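Local structure of DUF1881 domain-containing protein (Neurospora crassa, 5Z6D) at residues G172-V177 with S194-T199. The protein is an abundant perithecial protein joining a betagamma-crystallin domain to an Ig-like domain, whose interface interactions render the calcium-binding site inoperative. The protein carries 1 engineered substitution. Sequence-based numbering, arbitrary orientation.
Sequences GEVDVV and SSFEVT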
loop_
_atom_site.group_PDB
_atom_site.type_symbol
_atom_site.label_atom_id
_atom_site.label_comp_id
_atom_site.label_asym_id
_atom_site.label_seq_id
_atom_site.Cartn_x
_atom_site.Cartn_y
_atom_site.Cartn_z
ATOM N N GLY A 172 13.401 2.862 13.107
ATOM C CA GLY A 172 13.485 2.424 11.725
ATOM C C GLY A 172 12.099 2.130 11.189
ATOM O O GLY A 172 11.882 1.126 10.509
ATOM N N GLU A 173 11.151 3.007 11.507
ATOM C CA GLU A 173 9.745 2.753 11.157
ATOM C C GLU A 173 9.141 3.937 10.429
ATOM O O GLU A 173 9.746 4.991 10.372
ATOM C CB GLU A 173 8.911 2.460 12.408
ATOM C CG GLU A 173 9.032 1.051 12.952
ATOM C CD GLU A 173 8.203 0.845 14.203
ATOM O OE1 GLU A 173 7.944 1.841 14.916
ATOM O OE2 GLU A 173 7.808 -0.311 14.470
ATOM N N VAL A 174 7.949 3.759 9.867
ATOM C CA VAL A 174 7.157 4.902 9.425
ATOM C C VAL A 174 6.215 5.302 10.552
ATOM O O VAL A 174 5.600 4.445 11.190
ATOM C CB VAL A 174 6.349 4.582 8.153
ATOM C CG1 VAL A 174 5.385 5.728 7.804
ATOM C CG2 VAL A 174 7.283 4.293 6.991
ATOM N N ASP A 175 6.116 6.604 10.811
ATOM C CA ASP A 175 5.197 7.122 11.813
ATOM C C ASP A 175 4.084 7.938 11.168
ATOM O O ASP A 175 4.331 8.743 10.258
ATOM C CB ASP A 175 5.917 8.009 12.821
ATOM C CG ASP A 175 6.746 7.228 13.803
ATOM O OD1 ASP A 175 6.865 5.998 13.639
ATOM O OD2 ASP A 175 7.290 7.859 14.734
ATOM N N VAL A 176 2.867 7.718 11.645
ATOM C CA VAL A 176 1.769 8.632 11.390
ATOM C C VAL A 176 1.805 9.703 12.466
ATOM O O VAL A 176 1.759 9.391 13.655
ATOM C CB VAL A 176 0.411 7.912 11.401
ATOM C CG1 VAL A 176 -0.723 8.917 11.458
ATOM C CG2 VAL A 176 0.275 7.009 10.176
ATOM N N VAL A 177 1.919 10.959 12.050
ATOM C CA VAL A 177 1.855 12.074 12.975
ATOM C C VAL A 177 0.462 12.687 12.930
ATOM O O VAL A 177 0.040 13.218 11.903
ATOM C CB VAL A 177 2.898 13.141 12.644
ATOM C CG1 VAL A 177 2.867 14.243 13.696
ATOM C CG2 VAL A 177 4.276 12.508 12.565
ATOM N N SER A 194 5.082 -0.322 9.131
ATOM C CA SER A 194 4.507 0.759 8.345
ATOM C C SER A 194 3.051 0.469 7.970
ATOM O O SER A 194 2.591 0.871 6.901
ATOM C CB SER A 194 5.346 1.000 7.091
ATOM O OG SER A 194 5.504 -0.196 6.335
ATOM N N SER A 195 2.342 -0.226 8.854
ATOM C CA SER A 195 0.921 -0.500 8.649
ATOM C C SER A 195 0.128 0.002 9.841
ATOM O O SER A 195 0.605 -0.029 10.981
ATOM C CB SER A 195 0.661 -1.991 8.423
ATOM O OG SER A 195 1.011 -2.742 9.567
ATOM N N PHE A 196 -1.083 0.481 9.565
ATOM C CA PHE A 196 -1.895 1.168 10.560
ATOM C C PHE A 196 -3.360 0.797 10.385
ATOM O O PHE A 196 -3.886 0.797 9.266
ATOM C CB PHE A 196 -1.710 2.693 10.456
ATOM C CG PHE A 196 -0.272 3.128 10.540
ATOM C CD1 PHE A 196 0.304 3.433 11.762
ATOM C CD2 PHE A 196 0.515 3.198 9.401
ATOM C CE1 PHE A 196 1.630 3.820 11.838
ATOM C CE2 PHE A 196 1.840 3.579 9.469
ATOM C CZ PHE A 196 2.400 3.892 10.689
ATOM N N GLU A 197 -4.010 0.485 11.498
ATOM C CA GLU A 197 -5.458 0.391 11.531
ATOM C C GLU A 197 -5.988 1.779 11.848
ATOM O O GLU A 197 -5.637 2.366 12.871
ATOM C CB GLU A 197 -5.905 -0.632 12.572
ATOM C CG GLU A 197 -7.143 -1.418 12.196
ATOM C CD GLU A 197 -7.409 -2.556 13.164
ATOM O OE1 GLU A 197 -7.906 -2.278 14.276
ATOM O OE2 GLU A 197 -7.113 -3.721 12.818
ATOM N N VAL A 198 -6.792 2.331 10.949
ATOM C CA VAL A 198 -7.353 3.649 11.177
ATOM C C VAL A 198 -8.820 3.444 11.495
ATOM O O VAL A 198 -9.543 2.850 10.701
ATOM C CB VAL A 198 -7.169 4.556 9.962
ATOM C CG1 VAL A 198 -7.937 5.876 10.145
ATOM C CG2 VAL A 198 -5.674 4.800 9.712
ATOM N N THR A 199 -9.253 3.919 12.663
ATOM C CA THR A 199 -10.589 3.629 13.157
ATOM C C THR A 199 -11.419 4.902 13.313
ATOM O O THR A 199 -10.957 5.892 13.896
ATOM C CB THR A 199 -10.542 2.895 14.508
ATOM O OG1 THR A 199 -9.851 1.647 14.353
ATOM C CG2 THR A 199 -11.948 2.623 15.014
#
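In the Ig-like domain, strand 173-177, at the edge of the five-stranded antiparallel sheet, faces strand 195-199 of the opposing mixed sheet, a beta-sandwich packing in which the short axes pass 8.6 Å apart and run within 26° of parallel. The tight part is built around F196. Its CG lies anti to the carbonyl carbon (chi1 -54°), which sends the ring across the interlayer gap. There CG2 of V176 sits 3.6 Å from the centroid of the F196 ring, only 3° off the ring normal, a CH-pi contact in which one methyl lies over the middle of one face. At the ring edge, F196 CZ approaches V174 O to 3.3 Å, close to the ring plane, and R190 also donates a hydrogen bond to that carbonyl. An alanine at F196, lacking the ring that V176 CG2 and V174 O meet, would probably loosen the packing between the two sheets. The other side is polar and only partly buried: D175 leaves its strand away from the facing segment, with OD1 in a salt bridge to R190 and OD2 hydrogen-bonded to N168. G172 and E173 form a G1 beta bulge opposite N168. Toward the start of both strands the backbones converge, V174 and S194 coming within 5.0 Å between CA atoms, and CG2 of V174 rests 3.8 Å from CB of S194.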